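Local coordinates for actinorhodin polyketide putative beta-ketoacyl synthase 2 (Streptomyces coelicolor A3, PDB 1TQY), which acts as the chain length factor of actinorhodin polyketide biosynthesis, a member of the beta-ketoacyl-ACP synthase family that probably takes part in 3-oxoacyl-ACP synthesis, at residues A27-A32 with V350-M355; F303-G308 with T338-S343. All coordinates share one frame; numbering follows the deposited sequence.

Contact 1. Residues A27-A32 with V350-M355; sequences APYWSA and VVTALM
Tyr29 and Trp30 of helix 26-34 reach across to Thr352 and Met355 of helix 345-359. The short axes run 11.3 Å apart and cross at -73°, and contact is made mainly through side chains. The polar part is a hydroxyl pair. Tyr29 OH lies 2.6 Å from Thr352 OG1, a probable hydrogen bond. Thr352 OG1 meets the Tyr29 ring edge-on, in the plane of the phenol. With chi1 at -50°, Thr352 turns OG1 back along its own helix, where it also bonds Leu348 O.

The apolar part is the indole of Trp30. Met355 CB lies over one face, 3.6 Å from the centroid of the six-membered ring, in a CH-pi contact. It is offset toward the rim, with Trp30 CZ3 its nearest atom at 3.5 Å. The bent Met355 chain brings SD to 4.7 Å from the centroid of the five-membered ring, an oblique Met-aromatic contact. Thr352 O comes obliquely to the indole, 3.7 Å from Trp30 CZ3, and also bonds Ser356 OG.

Tyr29 further packs on Val18 and Ala20 of strand 11-20. This mostly buried helix-helix interface is thus held by aromatic packing, with its hydroxyl pair tied back into helix 345-359.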
ATOM      1  N   ALA B  27      -0.019  21.125 -19.778  1.00 28.83           N
ATOM      2  CA  ALA B  27       0.450  22.335 -20.447  1.00 29.01           C
ATOM      3  C   ALA B  27       0.904  23.426 -19.482  1.00 28.80           C
ATOM      4  O   ALA B  27       2.039  23.903 -19.568  1.00 30.07           O
ATOM      5  CB  ALA B  27      -0.621  22.874 -21.387  1.00 29.24           C
ATOM      6  N   PRO B  28       0.027  23.839 -18.551  1.00 28.74           N
ATOM      7  CA  PRO B  28       0.398  24.885 -17.594  1.00 28.28           C
ATOM      8  C   PRO B  28       1.632  24.482 -16.788  1.00 27.04           C
ATOM      9  O   PRO B  28       2.522  25.292 -16.537  1.00 25.72           O
ATOM     10  CB  PRO B  28      -0.842  25.007 -16.712  1.00 28.65           C
ATOM     11  CG  PRO B  28      -1.948  24.536 -17.594  1.00 29.93           C
ATOM     12  CD  PRO B  28      -1.343  23.365 -18.302  1.00 28.52           C
ATOM     13  N   TYR B  29       1.673  23.222 -16.382  1.00 27.12           N
ATOM     14  CA  TYR B  29       2.793  22.722 -15.606  1.00 26.45           C
ATOM     15  C   TYR B  29       4.109  22.802 -16.382  1.00 24.95           C
ATOM     16  O   TYR B  29       5.068  23.415 -15.922  1.00 25.09           O
ATOM     17  CB  TYR B  29       2.529  21.278 -15.191  1.00 26.49           C
ATOM     18  CG  TYR B  29       3.729  20.607 -14.575  1.00 27.04           C
ATOM     19  CD1 TYR B  29       4.173  20.960 -13.305  1.00 25.44           C
ATOM     20  CD2 TYR B  29       4.439  19.639 -15.275  1.00 25.83           C
ATOM     21  CE1 TYR B  29       5.295  20.365 -12.745  1.00 25.90           C
ATOM     22  CE2 TYR B  29       5.562  19.040 -14.722  1.00 27.17           C
ATOM     23  CZ  TYR B  29       5.979  19.409 -13.458  1.00 26.50           C
ATOM     24  OH  TYR B  29       7.077  18.797 -12.919  1.00 27.05           O
ATOM     25  N   TRP B  30       4.149  22.179 -17.551  1.00 25.56           N
ATOM     26  CA  TRP B  30       5.346  22.182 -18.389  1.00 27.46           C
ATOM     27  C   TRP B  30       5.809  23.603 -18.699  1.00 29.03           C
ATOM     28  O   TRP B  30       7.007  23.875 -18.812  1.00 29.08           O
ATOM     29  CB  TRP B  30       5.068  21.454 -19.693  1.00 26.70           C
ATOM     30  CG  TRP B  30       6.257  21.348 -20.576  1.00 27.13           C
ATOM     31  CD1 TRP B  30       6.375  21.826 -21.846  1.00 27.33           C
ATOM     32  CD2 TRP B  30       7.477  20.651 -20.295  1.00 26.91           C
ATOM     33  NE1 TRP B  30       7.589  21.464 -22.381  1.00 27.63           N
ATOM     34  CE2 TRP B  30       8.286  20.741 -21.449  1.00 27.76           C
ATOM     35  CE3 TRP B  30       7.964  19.958 -19.179  1.00 27.91           C
ATOM     36  CZ2 TRP B  30       9.555  20.160 -21.526  1.00 27.35           C
ATOM     37  CZ3 TRP B  30       9.226  19.381 -19.254  1.00 27.46           C
ATOM     38  CH2 TRP B  30      10.007  19.485 -20.422  1.00 27.54           C
ATOM     39  N   SER B  31       4.853  24.509 -18.844  1.00 29.33           N
ATOM     40  CA  SER B  31       5.189  25.886 -19.127  1.00 30.98           C
ATOM     41  C   SER B  31       5.900  26.531 -17.945  1.00 30.07           C
ATOM     42  O   SER B  31       6.887  27.243 -18.122  1.00 29.97           O
ATOM     43  CB  SER B  31       3.935  26.684 -19.461  1.00 31.78           C
ATOM     44  OG  SER B  31       4.230  28.073 -19.427  1.00 34.66           O
ATOM     45  N   ALA B  32       5.401  26.277 -16.739  1.00 30.10           N
ATOM     46  CA  ALA B  32       5.993  26.848 -15.528  1.00 31.10           C
ATOM     47  C   ALA B  32       7.385  26.271 -15.250  1.00 31.38           C
ATOM     48  O   ALA B  32       8.293  26.984 -14.821  1.00 30.93           O
ATOM     49  CB  ALA B  32       5.077  26.599 -14.336  1.00 29.68           C
ATOM     50  N   VAL B 350       8.544  11.547 -13.395  1.00 25.73           N
ATOM     51  CA  VAL B 350       8.482  10.722 -14.593  1.00 22.35           C
ATOM     52  C   VAL B 350       7.854  11.502 -15.750  1.00 22.12           C
ATOM     53  O   VAL B 350       8.352  11.471 -16.876  1.00 20.36           O
ATOM     54  CB  VAL B 350       7.668   9.435 -14.337  1.00 23.45           C
ATOM     55  CG1 VAL B 350       7.366   8.730 -15.662  1.00 21.79           C
ATOM     56  CG2 VAL B 350       8.470   8.500 -13.416  1.00 21.87           C
ATOM     57  N   VAL B 351       6.757  12.198 -15.472  1.00 21.53           N
ATOM     58  CA  VAL B 351       6.087  12.992 -16.493  1.00 21.25           C
ATOM     59  C   VAL B 351       7.026  14.081 -16.996  1.00 22.96           C
ATOM     60  O   VAL B 351       7.138  14.323 -18.198  1.00 20.93           O
ATOM     61  CB  VAL B 351       4.809  13.669 -15.941  1.00 20.08           C
ATOM     62  CG1 VAL B 351       4.261  14.667 -16.962  1.00 19.60           C
ATOM     63  CG2 VAL B 351       3.759  12.624 -15.630  1.00 19.98           C
ATOM     64  N   THR B 352       7.707  14.739 -16.065  1.00 24.41           N
ATOM     65  CA  THR B 352       8.624  15.812 -16.420  1.00 24.76           C
ATOM     66  C   THR B 352       9.771  15.281 -17.284  1.00 24.60           C
ATOM     67  O   THR B 352      10.173  15.932 -18.253  1.00 26.25           O
ATOM     68  CB  THR B 352       9.150  16.489 -15.148  1.00 24.85           C
ATOM     69  OG1 THR B 352       8.035  16.821 -14.305  1.00 27.39           O
ATOM     70  CG2 THR B 352       9.894  17.765 -15.486  1.00 23.24           C
ATOM     71  N   ALA B 353      10.267  14.090 -16.955  1.00 23.03           N
ATOM     72  CA  ALA B 353      11.353  13.467 -17.717  1.00 24.35           C
ATOM     73  C   ALA B 353      10.904  13.099 -19.134  1.00 24.86           C
ATOM     74  O   ALA B 353      11.597  13.402 -20.113  1.00 24.33           O
ATOM     75  CB  ALA B 353      11.849  12.226 -16.987  1.00 20.75           C
ATOM     76  N   LEU B 354       9.738  12.463 -19.248  1.00 26.14           N
ATOM     77  CA  LEU B 354       9.214  12.066 -20.563  1.00 28.00           C
ATOM     78  C   LEU B 354       9.052  13.280 -21.481  1.00 28.09           C
ATOM     79  O   LEU B 354       9.312  13.209 -22.684  1.00 28.31           O
ATOM     80  CB  LEU B 354       7.866  11.342 -20.405  1.00 27.66           C
ATOM     81  CG  LEU B 354       7.985   9.932 -19.803  1.00 28.55           C
ATOM     82  CD1 LEU B 354       6.634   9.412 -19.324  1.00 27.68           C
ATOM     83  CD2 LEU B 354       8.587   9.017 -20.849  1.00 28.22           C
ATOM     84  N   MET B 355       8.625  14.391 -20.892  1.00 26.98           N
ATOM     85  CA  MET B 355       8.424  15.630 -21.622  1.00 28.62           C
ATOM     86  C   MET B 355       9.750  16.193 -22.101  1.00 28.75           C
ATOM     87  O   MET B 355       9.837  16.814 -23.164  1.00 28.92           O
ATOM     88  CB  MET B 355       7.715  16.650 -20.731  1.00 29.16           C
ATOM     89  CG  MET B 355       6.219  16.409 -20.597  1.00 32.80           C
ATOM     90  SD  MET B 355       5.339  16.913 -22.102  1.00 33.60           S
ATOM     91  CE  MET B 355       5.511  15.480 -23.082  1.00 35.12           C
TER

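Contact 2. Residues F303-G308 with T338-S343; sequences FADGAG and TGRLYS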
ATOM      1  N   PHE B 303      17.079  12.625 -13.189  1.00 23.58           N
ATOM      2  CA  PHE B 303      16.131  13.409 -12.411  1.00 22.28           C
ATOM      3  C   PHE B 303      16.296  12.916 -10.988  1.00 21.41           C
ATOM      4  O   PHE B 303      15.713  11.911 -10.595  1.00 19.85           O
ATOM      5  CB  PHE B 303      14.703  13.175 -12.895  1.00 22.42           C
ATOM      6  CG  PHE B 303      14.349  13.985 -14.090  1.00 22.26           C
ATOM      7  CD1 PHE B 303      14.930  13.713 -15.319  1.00 21.08           C
ATOM      8  CD2 PHE B 303      13.471  15.058 -13.979  1.00 22.33           C
ATOM      9  CE1 PHE B 303      14.648  14.505 -16.427  1.00 22.16           C
ATOM     10  CE2 PHE B 303      13.182  15.859 -15.081  1.00 22.73           C
ATOM     11  CZ  PHE B 303      13.770  15.583 -16.308  1.00 20.59           C
ATOM     12  N   ALA B 304      17.117  13.634 -10.231  1.00 22.09           N
ATOM     13  CA  ALA B 304      17.441  13.296  -8.849  1.00 23.26           C
ATOM     14  C   ALA B 304      16.293  13.447  -7.861  1.00 23.58           C
ATOM     15  O   ALA B 304      15.383  14.251  -8.067  1.00 23.33           O
ATOM     16  CB  ALA B 304      18.625  14.151  -8.396  1.00 22.32           C
ATOM     17  N   ASP B 305      16.351  12.677  -6.781  1.00 23.32           N
ATOM     18  CA  ASP B 305      15.323  12.745  -5.760  1.00 24.20           C
ATOM     19  C   ASP B 305      15.270  14.180  -5.206  1.00 24.14           C
ATOM     20  O   ASP B 305      14.189  14.708  -4.940  1.00 25.83           O
ATOM     21  CB  ASP B 305      15.630  11.721  -4.654  1.00 25.63           C
ATOM     22  CG  ASP B 305      14.683  11.826  -3.468  1.00 27.19           C
ATOM     23  OD1 ASP B 305      13.467  11.563  -3.625  1.00 26.29           O
ATOM     24  OD2 ASP B 305      15.173  12.166  -2.377  1.00 28.96           O
ATOM     25  N   GLY B 306      16.432  14.815  -5.055  1.00 23.59           N
ATOM     26  CA  GLY B 306      16.476  16.187  -4.568  1.00 22.16           C
ATOM     27  C   GLY B 306      15.886  16.386  -3.191  1.00 23.39           C
ATOM     28  O   GLY B 306      14.899  17.112  -3.020  1.00 23.70           O
ATOM     29  N   ALA B 307      16.501  15.759  -2.196  1.00 22.70           N
ATOM     30  CA  ALA B 307      16.017  15.840  -0.817  1.00 23.75           C
ATOM     31  C   ALA B 307      15.955  17.245  -0.219  1.00 24.74           C
ATOM     32  O   ALA B 307      15.071  17.535   0.590  1.00 25.99           O
ATOM     33  CB  ALA B 307      16.866  14.943   0.072  1.00 23.33           C
ATOM     34  N   GLY B 308      16.889  18.114  -0.599  1.00 23.40           N
ATOM     35  CA  GLY B 308      16.877  19.460  -0.055  1.00 24.35           C
ATOM     36  C   GLY B 308      17.418  19.511   1.364  1.00 24.26           C
ATOM     37  O   GLY B 308      17.453  20.572   1.989  1.00 24.50           O
ATOM     38  N   THR B 338       7.705  22.732  -7.446  1.00 25.17           N
ATOM     39  CA  THR B 338       6.462  22.215  -6.864  1.00 24.11           C
ATOM     40  C   THR B 338       6.510  21.835  -5.389  1.00 24.14           C
ATOM     41  O   THR B 338       5.489  21.879  -4.702  1.00 24.01           O
ATOM     42  CB  THR B 338       5.985  20.947  -7.596  1.00 24.71           C
ATOM     43  OG1 THR B 338       6.931  19.890  -7.376  1.00 23.98           O
ATOM     44  CG2 THR B 338       5.869  21.200  -9.079  1.00 23.15           C
ATOM     45  N   GLY B 339       7.688  21.464  -4.906  1.00 23.05           N
ATOM     46  CA  GLY B 339       7.802  21.026  -3.532  1.00 21.88           C
ATOM     47  C   GLY B 339       7.740  19.512  -3.627  1.00 22.04           C
ATOM     48  O   GLY B 339       7.557  18.976  -4.726  1.00 21.61           O
ATOM     49  N   ARG B 340       7.899  18.812  -2.507  1.00 22.85           N
ATOM     50  CA  ARG B 340       7.853  17.350  -2.513  1.00 23.13           C
ATOM     51  C   ARG B 340       6.397  16.913  -2.370  1.00 23.21           C
ATOM     52  O   ARG B 340       5.733  17.251  -1.385  1.00 22.16           O
ATOM     53  CB  ARG B 340       8.696  16.779  -1.364  1.00 22.64           C
ATOM     54  CG  ARG B 340      10.210  17.037  -1.491  1.00 23.39           C
ATOM     55  CD  ARG B 340      11.035  16.274  -0.442  1.00 22.14           C
ATOM     56  NE  ARG B 340      11.090  14.824  -0.645  1.00 24.76           N
ATOM     57  CZ  ARG B 340      11.873  14.208  -1.527  1.00 24.90           C
ATOM     58  NH1 ARG B 340      12.680  14.910  -2.310  1.00 25.65           N
ATOM     59  NH2 ARG B 340      11.866  12.884  -1.610  1.00 24.90           N
ATOM     60  N   LEU B 341       5.912  16.150  -3.344  1.00 22.47           N
ATOM     61  CA  LEU B 341       4.526  15.712  -3.341  1.00 22.14           C
ATOM     62  C   LEU B 341       4.338  14.280  -2.850  1.00 22.21           C
ATOM     63  O   LEU B 341       3.305  13.656  -3.090  1.00 19.07           O
ATOM     64  CB  LEU B 341       3.929  15.880  -4.745  1.00 21.19           C
ATOM     65  CG  LEU B 341       4.258  17.199  -5.469  1.00 24.76           C
ATOM     66  CD1 LEU B 341       3.589  17.152  -6.829  1.00 23.39           C
ATOM     67  CD2 LEU B 341       3.767  18.437  -4.669  1.00 22.29           C
ATOM     68  N   TYR B 342       5.349  13.753  -2.168  1.00 21.84           N
ATOM     69  CA  TYR B 342       5.264  12.415  -1.601  1.00 21.65           C
ATOM     70  C   TYR B 342       4.926  11.350  -2.640  1.00 21.79           C
ATOM     71  O   TYR B 342       5.727  11.088  -3.537  1.00 21.02           O
ATOM     72  CB  TYR B 342       4.233  12.424  -0.462  1.00 21.88           C
ATOM     73  CG  TYR B 342       4.581  13.404   0.646  1.00 25.09           C
ATOM     74  CD1 TYR B 342       5.664  13.170   1.494  1.00 25.76           C
ATOM     75  CD2 TYR B 342       3.868  14.596   0.810  1.00 24.96           C
ATOM     76  CE1 TYR B 342       6.035  14.095   2.472  1.00 24.79           C
ATOM     77  CE2 TYR B 342       4.234  15.529   1.788  1.00 25.77           C
ATOM     78  CZ  TYR B 342       5.320  15.270   2.611  1.00 25.70           C
ATOM     79  OH  TYR B 342       5.702  16.206   3.554  1.00 23.63           O
ATOM     80  N   SER B 343       3.748  10.741  -2.537  1.00 22.14           N
ATOM     81  CA  SER B 343       3.392   9.717  -3.497  1.00 23.53           C
ATOM     82  C   SER B 343       3.193  10.335  -4.874  1.00 23.91           C
ATOM     83  O   SER B 343       3.140   9.626  -5.878  1.00 23.38           O
ATOM     84  CB  SER B 343       2.137   8.948  -3.050  1.00 25.55           C
ATOM     85  OG  SER B 343       0.944   9.650  -3.369  1.00 29.63           O
TER
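Arg340 crosses from the loop before helix 345-359 to Asp305 in the loop after strand 301-303. The two loops of this thiolase-like fold are joined by a buried arginine-aspartate salt bridge, widened into an end-on grip by a bond to the backbone carbonyl. At the start of segment 338-343, Thr338 OG1 donates to Gly339 O over 2.9 Å, on a lone pair in the carbonyl plane. A side chain at Gly339 would press on the carbonyl O of Thr338.

Arg340 then carries the whole contact. Its chain bends at chi3 (71°) and presents both terminal nitrogens to Asp305. Arg340 NH2 meets Asp305 OD1 at 2.9 Å on the syn side, in a nearly straight bond. The carboxylate and guanidinium are not coplanar; their planes are 71° apart. Arg340 NH1 donates to the backbone Asp305 O at 3.0 Å, in a more bent bond that arrives from above the carbonyl plane. Two acceptors of one residue thus fix the rotation of the guanidinium. Arg397 N also bonds OD1, and with Arg340 NH2 it would probably stabilise the carboxylate charge. Lys335 NZ joins Arg340 NH1 as a second donor on the carbonyl. Ala307 CA lies 3.8 Å from Arg340 NH1.

Further along, Tyr342 packs against an aromatic side chain of the other protein chain. Last, Ser343 OG hydrogen-bonds both Asp196 OD1 and Ala111 O.

The centres of contact 1 and contact 2 are about 15 Å apart, and all four segments belong to the ketosynthase region of the protein. Along the chain the order is 27-32, 303-308, 338-343, 350-355, so both segments of contact 2 fall between those of contact 1. Segment 338-343 leads straight into helix 345-359, which carries segment 350-355. The contacts also touch. Phe303 CZ packs 3.5 Å from Ala353 CA, and Tyr29 CE1 lies 3.8 Å from Thr338 CG2. Helix 345-359 is therefore held on one side by the N-terminal helix 26-34 and is also packed by Phe303 of strand 301-303. Together the contacts join early and late parts of the sequence in a largely buried core.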